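Local structure of uncharacterized protein (Bacteroides ovatus CL02T12C04, 6PTM) at residues 85-88 and 93-96; 192-197 and 210-215; 345-350 and 357-362; 604-609 and 628-633. The protein is an exo-carrageenase of glycoside hydrolase family 42 that probably removes sugar units from the ends of carrageenan chains. All coordinates share one frame; numbering follows the deposited sequence.

How the contacts relate
Followed from the N terminus, the four contacts come strictly in series, with none nested in or crossing another. Contact 1 closes the tight turn between helices 69-90 and 92-100. Contact 2 closes a twelve-residue link between edge strand 192-197 of a parallel sheet and helix 210-218, within a beta-alpha-beta unit. Contact 3 folds the loop before helix 358-385 back onto that helix's first turn. Contact 4, spanning eighteen residues that include strand 614-617, joins two helices of a separate five-stranded parallel sheet domain. Contacts 3 and 4 have centres about 30 Å apart, whereas contacts 1 and 4 lie on opposite sides of the chain's centre, with their own centres about 59 Å apart.

Contact 1 (85-88 and 93-96); sequences AKWD and DANV
Asn95 meets Asp88 through one direct hydrogen bond and two water bridges. Its ND2 donates to Asp88 OD1 at 3.0 Å, with an N-H...O angle of 147°, and reaches that oxygen from above the carboxylate plane, 48° out of it. Water 1 donates to Asp88 OD1 (2.7 Å) and to Asn95 OD1 (2.6 Å), while water 2 accepts from Asn95 ND2 (2.9 Å) and donates to the backbone O of Asp88. With ND2 giving two bonds and OD1 receiving, the amide's rotation is well defined. Beside this polar patch, Trp87 CH2 lies 3.8 Å from Ala94 CB, the methyl coming obliquely to the indole; CG of Trp87 is anti to the backbone N (chi1 -166°), which brings the six-membered ring up to Ala94. These residues join two consecutive helices, 69-90 and 92-100, where the chain changes direction at Asn91. Further out, Asn98 ND2 donates to Asn95 OD1. Asp88 OD2 forms a salt bridge with Arg511, whose positive charge probably eases the closeness of the Asp88 and Glu120 carboxylates, and Arg511 also touches Trp87.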
loop_
_atom_site.group_PDB
_atom_site.type_symbol
_atom_site.label_atom_id
_atom_site.label_comp_id
_atom_site.label_asym_id
_atom_site.label_seq_id
_atom_site.Cartn_x
_atom_site.Cartn_y
_atom_site.Cartn_z
ATOM N N ALA A 85 -5.315 -16.226 -25.850
ATOM C CA ALA A 85 -6.499 -17.078 -26.025
ATOM C C ALA A 85 -6.161 -18.216 -27.011
ATOM O O ALA A 85 -6.603 -19.345 -26.764
ATOM C CB ALA A 85 -7.669 -16.275 -26.506
ATOM N N LYS A 86 -5.412 -17.927 -28.071
ATOM C CA LYS A 86 -4.978 -18.943 -29.069
ATOM C C LYS A 86 -4.074 -19.956 -28.359
ATOM O O LYS A 86 -4.286 -21.146 -28.520
ATOM C CB LYS A 86 -4.256 -18.283 -30.255
ATOM C CG LYS A 86 -4.017 -19.194 -31.454
ATOM C CD LYS A 86 -5.237 -20.035 -31.790
ATOM C CE LYS A 86 -5.502 -20.212 -33.263
ATOM N NZ LYS A 86 -6.957 -20.083 -33.517
ATOM N N TRP A 87 -3.111 -19.503 -27.564
ATOM C CA TRP A 87 -2.333 -20.414 -26.694
ATOM C C TRP A 87 -3.291 -21.223 -25.826
ATOM O O TRP A 87 -3.171 -22.456 -25.825
ATOM C CB TRP A 87 -1.309 -19.681 -25.841
ATOM C CG TRP A 87 -0.334 -20.637 -25.248
ATOM C CD1 TRP A 87 0.818 -21.082 -25.823
ATOM C CD2 TRP A 87 -0.466 -21.334 -23.998
ATOM N NE1 TRP A 87 1.439 -21.975 -24.990
ATOM C CE2 TRP A 87 0.673 -22.157 -23.866
ATOM C CE3 TRP A 87 -1.417 -21.329 -22.977
ATOM C CZ2 TRP A 87 0.887 -22.962 -22.745
ATOM C CZ3 TRP A 87 -1.196 -22.098 -21.857
ATOM C CH2 TRP A 87 -0.063 -22.917 -21.754
ATOM N N ASP A 88 -4.273 -20.590 -25.196
ATOM C CA ASP A 88 -5.159 -21.324 -24.270
ATOM C C ASP A 88 -5.902 -22.418 -25.065
ATOM O O ASP A 88 -6.046 -23.545 -24.565
ATOM C CB ASP A 88 -6.081 -20.387 -23.478
ATOM C CG ASP A 88 -5.357 -19.416 -22.546
ATOM O OD1 ASP A 88 -4.299 -19.808 -22.016
ATOM O OD2 ASP A 88 -5.861 -18.261 -22.346
ATOM N N ASP A 93 -4.871 -28.751 -21.742
ATOM C CA ASP A 93 -4.339 -29.672 -20.698
ATOM C C ASP A 93 -3.533 -28.843 -19.691
ATOM O O ASP A 93 -3.718 -29.009 -18.461
ATOM C CB ASP A 93 -3.497 -30.784 -21.336
ATOM C CG ASP A 93 -4.279 -31.778 -22.203
ATOM O OD1 ASP A 93 -5.544 -31.804 -22.131
ATOM O OD2 ASP A 93 -3.620 -32.535 -22.947
ATOM N N ALA A 94 -2.705 -27.936 -20.193
ATOM C CA ALA A 94 -1.903 -27.030 -19.338
ATOM C C ALA A 94 -2.855 -26.200 -18.467
ATOM O O ALA A 94 -2.579 -26.100 -17.272
ATOM C CB ALA A 94 -0.942 -26.206 -20.162
ATOM N N ASN A 95 -4.002 -25.730 -18.987
ATOM C CA ASN A 95 -4.922 -24.879 -18.183
ATOM C C ASN A 95 -5.732 -25.718 -17.203
ATOM O O ASN A 95 -6.142 -25.146 -16.156
ATOM C CB ASN A 95 -5.783 -23.944 -19.048
ATOM C CG ASN A 95 -4.921 -22.836 -19.619
ATOM O OD1 ASN A 95 -4.035 -22.331 -18.930
ATOM N ND2 ASN A 95 -5.107 -22.510 -20.884
ATOM N N VAL A 96 -5.963 -27.007 -17.498
ATOM C CA VAL A 96 -6.682 -27.899 -16.538
ATOM C C VAL A 96 -5.830 -27.907 -15.260
ATOM O O VAL A 96 -6.397 -27.752 -14.136
ATOM C CB VAL A 96 -6.930 -29.326 -17.086
ATOM C CG1 VAL A 96 -7.480 -30.242 -15.989
ATOM C CG2 VAL A 96 -7.870 -29.344 -18.288
HETATM O O HOH W 1 -3.296 -19.900 -19.564
HETATM O O HOH W 2 -7.607 -23.385 -22.019
#

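Contact 2 (192-197 and 210-215); sequences DGFFMT and PKVINE
Phe194 reaches from strand 192-197 to helix 210-218, where Val212 and Glu215 receive its ring. From CB, which heads towards the helix, the chain sets CG anti to the backbone N (chi1 -171°) and carries the ring to the helix. CD1 passes 3.9 Å from Glu215 OE2. One atom further on, CE1 comes closer, 3.5 Å from the same OE2 and 3.6 Å from Glu215 CD; ring and carboxylate planes are turned 57° apart, so the two flat groups do not stack. CZ, the tip, is met in the ring plane, at the edge, by Val212 CG1 at 3.9 Å. The strand and helix belong to the beta-alpha-beta unit completed by strand 225-230, as in the (beta/alpha)8 barrels of this enzyme family, and Met278 of helix 261-278 also touches the Phe194 side chain. With an alanine here, Val212 CG1 would probably lose its ring-edge neighbour and a gap would open between strand and helix. The extended side chain of Glu215 has a further tie to the strand: a water accepts from Phe195 N at 3.0 Å and donates weakly to Glu215 OE2. No direct hydrogen bond crosses the contact, so its chemistry implies cohesion chiefly by apolar packing of the ring edge on Val212, with the Glu215 carboxylate oblique beside the ring and its water link weak at OE2.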
loop_
_atom_site.group_PDB
_atom_site.type_symbol
_atom_site.label_atom_id
_atom_site.label_comp_id
_atom_site.label_asym_id
_atom_site.label_seq_id
_atom_site.Cartn_x
_atom_site.Cartn_y
_atom_site.Cartn_z
ATOM N N ASP A 192 11.750 -0.214 -15.298
ATOM C CA ASP A 192 13.080 -0.848 -15.436
ATOM C C ASP A 192 13.467 -1.344 -14.047
ATOM O O ASP A 192 12.643 -1.232 -13.094
ATOM C CB ASP A 192 14.090 0.160 -15.983
ATOM C CG ASP A 192 15.280 -0.418 -16.747
ATOM O OD1 ASP A 192 15.643 -1.606 -16.503
ATOM O OD2 ASP A 192 15.878 0.359 -17.527
ATOM N N GLY A 193 14.705 -1.803 -13.919
ATOM C CA GLY A 193 15.284 -2.151 -12.619
ATOM C C GLY A 193 16.347 -3.211 -12.738
ATOM O O GLY A 193 16.800 -3.520 -13.862
ATOM N N PHE A 194 16.802 -3.679 -11.590
ATOM C CA PHE A 194 17.943 -4.604 -11.478
ATOM C C PHE A 194 17.714 -5.478 -10.245
ATOM O O PHE A 194 17.243 -4.968 -9.219
ATOM C CB PHE A 194 19.264 -3.837 -11.442
ATOM C CG PHE A 194 20.430 -4.781 -11.537
ATOM C CD1 PHE A 194 20.781 -5.338 -12.758
ATOM C CD2 PHE A 194 21.132 -5.170 -10.407
ATOM C CE1 PHE A 194 21.817 -6.268 -12.841
ATOM C CE2 PHE A 194 22.180 -6.084 -10.500
ATOM C CZ PHE A 194 22.529 -6.622 -11.718
ATOM N N PHE A 195 17.942 -6.783 -10.389
ATOM C CA PHE A 195 17.774 -7.790 -9.312
ATOM C C PHE A 195 19.163 -8.228 -8.862
ATOM O O PHE A 195 19.982 -8.532 -9.711
ATOM C CB PHE A 195 17.007 -9.003 -9.832
ATOM C CG PHE A 195 16.938 -10.145 -8.856
ATOM C CD1 PHE A 195 17.868 -11.176 -8.892
ATOM C CD2 PHE A 195 15.944 -10.187 -7.897
ATOM C CE1 PHE A 195 17.793 -12.224 -7.986
ATOM C CE2 PHE A 195 15.857 -11.242 -7.005
ATOM C CZ PHE A 195 16.794 -12.248 -7.039
ATOM N N MET A 196 19.418 -8.285 -7.569
ATOM C CA MET A 196 20.641 -8.953 -7.071
ATOM C C MET A 196 20.347 -9.666 -5.755
ATOM O O MET A 196 19.275 -9.452 -5.178
ATOM C CB MET A 196 21.779 -7.951 -6.888
ATOM C CG MET A 196 21.450 -6.827 -5.971
ATOM S SD MET A 196 22.862 -5.718 -6.050
ATOM C CE MET A 196 22.309 -4.531 -4.826
ATOM N N THR A 197 21.290 -10.508 -5.337
ATOM C CA THR A 197 21.177 -11.426 -4.191
ATOM C C THR A 197 22.548 -11.528 -3.527
ATOM O O THR A 197 23.598 -11.449 -4.242
ATOM C CB THR A 197 20.617 -12.780 -4.650
ATOM O OG1 THR A 197 20.583 -13.587 -3.486
ATOM C CG2 THR A 197 21.430 -13.460 -5.730
ATOM N N PRO A 210 30.766 -12.768 -11.973
ATOM C CA PRO A 210 31.006 -12.150 -13.285
ATOM C C PRO A 210 29.765 -11.866 -14.142
ATOM O O PRO A 210 29.783 -10.863 -14.797
ATOM C CB PRO A 210 31.920 -13.174 -13.972
ATOM C CG PRO A 210 32.755 -13.659 -12.808
ATOM C CD PRO A 210 31.698 -13.872 -11.719
ATOM N N LYS A 211 28.737 -12.711 -14.076
ATOM C CA LYS A 211 27.466 -12.543 -14.831
ATOM C C LYS A 211 26.809 -11.231 -14.396
ATOM O O LYS A 211 26.259 -10.514 -15.267
ATOM C CB LYS A 211 26.539 -13.741 -14.588
ATOM C CG LYS A 211 25.219 -13.727 -15.353
ATOM C CD LYS A 211 24.317 -14.944 -15.074
ATOM C CE LYS A 211 23.229 -15.182 -16.109
ATOM N N VAL A 212 26.930 -10.882 -13.114
ATOM C CA VAL A 212 26.296 -9.659 -12.551
ATOM C C VAL A 212 27.122 -8.440 -12.977
ATOM O O VAL A 212 26.558 -7.432 -13.447
ATOM C CB VAL A 212 26.149 -9.784 -11.014
ATOM C CG1 VAL A 212 25.674 -8.489 -10.407
ATOM C CG2 VAL A 212 25.203 -10.898 -10.646
ATOM N N ILE A 213 28.446 -8.507 -12.851
ATOM C CA ILE A 213 29.315 -7.400 -13.344
ATOM C C ILE A 213 29.027 -7.129 -14.832
ATOM O O ILE A 213 28.916 -5.942 -15.206
ATOM C CB ILE A 213 30.798 -7.711 -13.101
ATOM C CG1 ILE A 213 31.104 -8.010 -11.628
ATOM C CG2 ILE A 213 31.675 -6.597 -13.628
ATOM C CD1 ILE A 213 30.727 -6.875 -10.709
ATOM N N ASN A 214 28.997 -8.174 -15.668
ATOM C CA ASN A 214 28.771 -8.030 -17.126
ATOM C C ASN A 214 27.444 -7.305 -17.364
ATOM O O ASN A 214 27.420 -6.366 -18.210
ATOM C CB ASN A 214 28.768 -9.385 -17.836
ATOM C CG ASN A 214 30.171 -9.943 -17.981
ATOM O OD1 ASN A 214 31.120 -9.186 -17.979
ATOM N ND2 ASN A 214 30.316 -11.246 -18.174
ATOM N N GLU A 215 26.391 -7.696 -16.647
ATOM C CA GLU A 215 25.057 -7.085 -16.841
ATOM C C GLU A 215 25.148 -5.609 -16.479
ATOM O O GLU A 215 24.733 -4.765 -17.297
ATOM C CB GLU A 215 24.020 -7.820 -16.014
ATOM C CG GLU A 215 22.651 -7.753 -16.637
ATOM C CD GLU A 215 21.572 -8.316 -15.734
ATOM O OE1 GLU A 215 21.859 -9.293 -14.969
ATOM O OE2 GLU A 215 20.471 -7.755 -15.760
HETATM O O HOH W 3 18.217 -7.745 -13.202
#

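Contact 3 (345-350 and 357-362); sequences DGPRIM and SPMYFD
Two methionines, Met350 and Met359, are bent so that their methyls meet. Met359 runs straight through chi1 and chi2 and turns only at its thioether (chi3 69°), while Met350 folds at chi2 and again at chi3 (99°). The result is a tip-to-tip contact, Met350 CE to Met359 CE at 4.0 Å. The bend also lays Met350 SD over the start of the helix, 3.9 Å from Tyr360 CA. The same sulfur makes an oblique Met-aromatic contact, 5.3 Å from the centroid of the Tyr360 ring and 55° off its normal, with Met350 CB lying 4.1 Å from Tyr360 CD2. Met359 also rests on the proline ring, its SD 4.0 Å from Pro347 CD.

The loop has its own brace. Arg348 grips Asp345 end-on with two nitrogens, NH1 and NH2 both donating to OD1, at 2.7 Å for NH1. NH1 also donates to Gly346 O at 2.7 Å, in the carbonyl plane. Glu310 takes a second salt bridge from Arg348, and Met350 joins residues Cys298 and Glu300 by backbone bonds. Across the contact, a loop is thus folded back over the first turn of helix 358-385, a helix start marked by Ser357 as N-cap, whose OG accepts a weak capping bond from Tyr360 N.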
loop_
_atom_site.group_PDB
_atom_site.type_symbol
_atom_site.label_atom_id
_atom_site.label_comp_id
_atom_site.label_asym_id
_atom_site.label_seq_id
_atom_site.Cartn_x
_atom_site.Cartn_y
_atom_site.Cartn_z
ATOM N N ASP A 345 19.032 -14.372 30.214
ATOM C CA ASP A 345 19.094 -15.653 29.456
ATOM C C ASP A 345 17.702 -16.272 29.372
ATOM O O ASP A 345 17.609 -17.485 29.514
ATOM C CB ASP A 345 20.145 -16.608 30.050
ATOM C CG ASP A 345 20.778 -17.528 29.014
ATOM O OD1 ASP A 345 20.736 -17.201 27.812
ATOM O OD2 ASP A 345 21.331 -18.546 29.411
ATOM N N GLY A 346 16.691 -15.454 29.084
ATOM C CA GLY A 346 15.320 -15.891 28.772
ATOM C C GLY A 346 15.213 -16.603 27.424
ATOM O O GLY A 346 16.174 -16.803 26.690
ATOM N N PRO A 347 13.993 -17.072 27.107
ATOM C CA PRO A 347 13.743 -17.794 25.878
ATOM C C PRO A 347 14.007 -16.921 24.641
ATOM O O PRO A 347 13.823 -15.691 24.684
ATOM C CB PRO A 347 12.265 -18.227 25.942
ATOM C CG PRO A 347 11.682 -17.617 27.222
ATOM C CD PRO A 347 12.825 -16.999 27.999
ATOM N N ARG A 348 14.499 -17.571 23.600
ATOM C CA ARG A 348 14.797 -16.962 22.271
ATOM C C ARG A 348 13.536 -16.883 21.387
ATOM O O ARG A 348 13.635 -16.423 20.264
ATOM C CB ARG A 348 15.863 -17.788 21.553
ATOM C CG ARG A 348 17.289 -17.392 21.920
ATOM C CD ARG A 348 17.564 -17.363 23.409
ATOM N NE ARG A 348 18.996 -17.396 23.674
ATOM C CZ ARG A 348 19.546 -17.260 24.872
ATOM N NH1 ARG A 348 18.801 -17.030 25.935
ATOM N NH2 ARG A 348 20.862 -17.331 24.995
ATOM N N ILE A 349 12.397 -17.351 21.870
ATOM C CA ILE A 349 11.082 -17.272 21.185
ATOM C C ILE A 349 10.040 -17.043 22.278
ATOM O O ILE A 349 10.270 -17.533 23.392
ATOM C CB ILE A 349 10.848 -18.559 20.369
ATOM C CG1 ILE A 349 9.700 -18.373 19.373
ATOM C CG2 ILE A 349 10.614 -19.763 21.293
ATOM C CD1 ILE A 349 9.734 -19.346 18.231
ATOM N N MET A 350 8.976 -16.291 21.979
ATOM C CA MET A 350 7.938 -15.940 22.935
ATOM C C MET A 350 6.778 -16.945 22.806
ATOM O O MET A 350 6.610 -17.608 21.737
ATOM C CB MET A 350 7.421 -14.522 22.696
ATOM C CG MET A 350 8.442 -13.439 22.997
ATOM S SD MET A 350 8.814 -13.341 24.738
ATOM C CE MET A 350 10.328 -14.287 24.743
ATOM N N SER A 357 3.044 -9.290 29.512
ATOM C CA SER A 357 4.161 -9.336 30.484
ATOM C C SER A 357 5.267 -8.422 29.992
ATOM O O SER A 357 5.424 -8.192 28.779
ATOM C CB SER A 357 4.705 -10.701 30.679
ATOM O OG SER A 357 5.276 -11.168 29.468
ATOM N N PRO A 358 6.069 -7.898 30.933
ATOM C CA PRO A 358 7.225 -7.078 30.580
ATOM C C PRO A 358 8.260 -7.768 29.697
ATOM O O PRO A 358 8.664 -7.113 28.746
ATOM C CB PRO A 358 7.771 -6.667 31.952
ATOM C CG PRO A 358 6.505 -6.615 32.783
ATOM C CD PRO A 358 5.813 -7.905 32.389
ATOM N N MET A 359 8.575 -9.046 29.923
ATOM C CA MET A 359 9.586 -9.729 29.092
ATOM C C MET A 359 9.076 -9.786 27.638
ATOM O O MET A 359 9.878 -9.617 26.705
ATOM C CB MET A 359 9.913 -11.140 29.569
ATOM C CG MET A 359 10.868 -11.789 28.625
ATOM S SD MET A 359 11.397 -13.447 29.030
ATOM C CE MET A 359 9.864 -14.345 28.752
ATOM N N TYR A 360 7.790 -10.033 27.471
ATOM C CA TYR A 360 7.157 -10.122 26.140
ATOM C C TYR A 360 7.257 -8.770 25.471
ATOM O O TYR A 360 7.601 -8.733 24.275
ATOM C CB TYR A 360 5.714 -10.579 26.285
ATOM C CG TYR A 360 4.942 -10.727 24.998
ATOM C CD1 TYR A 360 4.374 -9.623 24.366
ATOM C CD2 TYR A 360 4.714 -11.979 24.446
ATOM C CE1 TYR A 360 3.611 -9.763 23.216
ATOM C CE2 TYR A 360 3.948 -12.131 23.306
ATOM C CZ TYR A 360 3.370 -11.027 22.704
ATOM O OH TYR A 360 2.617 -11.194 21.577
ATOM N N PHE A 361 6.889 -7.711 26.194
ATOM C CA PHE A 361 6.895 -6.356 25.632
ATOM C C PHE A 361 8.301 -6.044 25.110
ATOM O O PHE A 361 8.477 -5.550 23.988
ATOM C CB PHE A 361 6.482 -5.313 26.668
ATOM C CG PHE A 361 6.609 -3.963 26.041
ATOM C CD1 PHE A 361 7.802 -3.278 26.085
ATOM C CD2 PHE A 361 5.579 -3.470 25.268
ATOM C CE1 PHE A 361 7.952 -2.073 25.426
ATOM C CE2 PHE A 361 5.734 -2.284 24.581
ATOM C CZ PHE A 361 6.920 -1.585 24.662
ATOM N N ASP A 362 9.286 -6.278 25.966
ATOM C CA ASP A 362 10.717 -6.010 25.697
ATOM C C ASP A 362 11.144 -6.789 24.463
ATOM O O ASP A 362 11.864 -6.205 23.611
ATOM C CB ASP A 362 11.572 -6.324 26.916
ATOM C CG ASP A 362 11.526 -5.228 27.975
ATOM O OD1 ASP A 362 10.945 -4.134 27.690
ATOM O OD2 ASP A 362 12.018 -5.483 29.077
#

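Contact 4 (604-609 and 628-633); sequences ILKNNP and IETVQK
In the alpha/beta domain built on a five-stranded parallel sheet, whose 2-1-3-4-5 strand order is that of flavodoxin-like folds, Leu605 of helix 602-607 packs against Thr630 and Val631 of helix 625-636. The central touch is tight: Leu605 CB stands 3.5 Å from Thr630 CG2, closer than usual for two carbons. Thr630 CG2 is anti to the backbone N, which presents the methyl to the leucine, and Leu605 CD2 sits 3.7 Å from it, the leucine and threonine side chains running antiparallel alongside one another. Farther along, Leu605 CD2 lies 4.2 Å from Val631 CG2, while Val631 also touches Phe567 of a sheet strand. Thr630 OG1 is kept on its own helix by a hydrogen bond to Ser626 O. A serine in place of Thr630 would lose CG2, which would probably open a gap beside Leu605 CB and CD2 and leave that leucine freer to turn. Lys606 crosses Thr630 at about a right angle with its aliphatic chain, CG being 4.0 Å from Thr630 CG2. Its ammonium belongs to a salt bridge with Glu602, and Lys606 NZ merely passes Thr630 OG1 at 3.7 Å without a hydrogen bond.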
loop_
_atom_site.group_PDB
_atom_site.type_symbol
_atom_site.label_atom_id
_atom_site.label_comp_id
_atom_site.label_asym_id
_atom_site.label_seq_id
_atom_site.Cartn_x
_atom_site.Cartn_y
_atom_site.Cartn_z
ATOM N N ILE A 604 5.247 11.589 15.158
ATOM C CA ILE A 604 4.518 12.568 14.318
ATOM C C ILE A 604 4.442 13.918 15.049
ATOM O O ILE A 604 4.687 14.978 14.403
ATOM C CB ILE A 604 3.143 11.981 13.923
ATOM C CG1 ILE A 604 3.302 10.880 12.873
ATOM C CG2 ILE A 604 2.182 13.046 13.445
ATOM C CD1 ILE A 604 2.063 10.004 12.668
ATOM N N LEU A 605 4.082 13.929 16.331
ATOM C CA LEU A 605 3.945 15.221 17.058
ATOM C C LEU A 605 5.326 15.874 17.101
ATOM O O LEU A 605 5.411 17.109 16.969
ATOM C CB LEU A 605 3.374 14.999 18.464
ATOM C CG LEU A 605 1.857 15.162 18.590
ATOM C CD1 LEU A 605 1.128 14.224 17.646
ATOM C CD2 LEU A 605 1.418 14.843 19.990
ATOM N N LYS A 606 6.392 15.102 17.271
ATOM C CA LYS A 606 7.730 15.732 17.413
ATOM C C LYS A 606 8.293 16.169 16.064
ATOM O O LYS A 606 9.092 17.080 16.070
ATOM C CB LYS A 606 8.709 14.808 18.123
ATOM C CG LYS A 606 8.304 14.602 19.567
ATOM C CD LYS A 606 9.306 13.848 20.386
ATOM C CE LYS A 606 9.470 14.521 21.732
ATOM N NZ LYS A 606 9.755 13.501 22.757
ATOM N N ASN A 607 7.932 15.538 14.956
ATOM C CA ASN A 607 8.674 15.756 13.686
ATOM C C ASN A 607 7.836 16.445 12.618
ATOM O O ASN A 607 8.441 16.815 11.636
ATOM C CB ASN A 607 9.199 14.428 13.149
ATOM C CG ASN A 607 10.287 13.909 14.062
ATOM O OD1 ASN A 607 11.405 14.421 14.017
ATOM N ND2 ASN A 607 9.955 12.951 14.918
ATOM N N ASN A 608 6.507 16.504 12.749
ATOM C CA ASN A 608 5.597 16.966 11.663
ATOM C C ASN A 608 4.849 18.226 12.109
ATOM O O ASN A 608 4.539 18.385 13.291
ATOM C CB ASN A 608 4.600 15.880 11.251
ATOM C CG ASN A 608 5.226 14.667 10.600
ATOM O OD1 ASN A 608 6.446 14.588 10.474
ATOM N ND2 ASN A 608 4.398 13.694 10.229
ATOM N N PRO A 609 4.541 19.185 11.206
ATOM C CA PRO A 609 3.701 20.325 11.600
ATOM C C PRO A 609 2.326 19.852 12.107
ATOM O O PRO A 609 1.777 18.895 11.580
ATOM C CB PRO A 609 3.621 21.214 10.351
ATOM C CG PRO A 609 4.291 20.438 9.217
ATOM C CD PRO A 609 5.099 19.316 9.851
ATOM N N ILE A 628 2.378 10.509 26.649
ATOM C CA ILE A 628 1.544 11.423 27.477
ATOM C C ILE A 628 2.198 12.808 27.520
ATOM O O ILE A 628 1.470 13.797 27.323
ATOM C CB ILE A 628 1.313 10.798 28.860
ATOM C CG1 ILE A 628 0.434 9.553 28.710
ATOM C CG2 ILE A 628 0.720 11.836 29.798
ATOM C CD1 ILE A 628 0.304 8.701 29.938
ATOM N N GLU A 629 3.510 12.872 27.777
ATOM C CA GLU A 629 4.300 14.131 27.805
ATOM C C GLU A 629 4.156 14.831 26.454
ATOM O O GLU A 629 4.004 16.059 26.446
ATOM C CB GLU A 629 5.778 13.872 28.134
ATOM C CG GLU A 629 6.005 13.554 29.600
ATOM C CD GLU A 629 7.364 12.956 29.942
ATOM O OE1 GLU A 629 8.159 12.658 29.007
ATOM O OE2 GLU A 629 7.618 12.769 31.152
ATOM N N THR A 630 4.224 14.100 25.338
ATOM C CA THR A 630 4.152 14.772 24.030
ATOM C C THR A 630 2.709 15.257 23.824
ATOM O O THR A 630 2.533 16.372 23.304
ATOM C CB THR A 630 4.733 13.877 22.931
ATOM O OG1 THR A 630 6.056 13.527 23.331
ATOM C CG2 THR A 630 4.795 14.553 21.588
ATOM N N VAL A 631 1.704 14.480 24.227
ATOM C CA VAL A 631 0.300 14.933 24.012
ATOM C C VAL A 631 0.051 16.151 24.917
ATOM O O VAL A 631 -0.667 17.047 24.459
ATOM C CB VAL A 631 -0.718 13.797 24.211
ATOM C CG1 VAL A 631 -2.142 14.318 24.289
ATOM C CG2 VAL A 631 -0.564 12.761 23.115
ATOM N N GLN A 632 0.720 16.235 26.081
ATOM C CA GLN A 632 0.599 17.400 27.012
ATOM C C GLN A 632 1.104 18.646 26.289
ATOM O O GLN A 632 0.396 19.703 26.343
ATOM C CB GLN A 632 1.339 17.189 28.346
ATOM C CG GLN A 632 1.073 18.305 29.377
ATOM C CD GLN A 632 -0.397 18.519 29.641
ATOM O OE1 GLN A 632 -1.083 17.653 30.187
ATOM N NE2 GLN A 632 -0.913 19.661 29.192
ATOM N N LYS A 633 2.252 18.540 25.610
ATOM C CA LYS A 633 2.875 19.700 24.907
ATOM C C LYS A 633 1.888 20.208 23.849
ATOM O O LYS A 633 1.832 21.436 23.613
ATOM C CB LYS A 633 4.251 19.371 24.310
ATOM C CG LYS A 633 5.382 19.230 25.320
ATOM C CD LYS A 633 6.790 19.287 24.746
#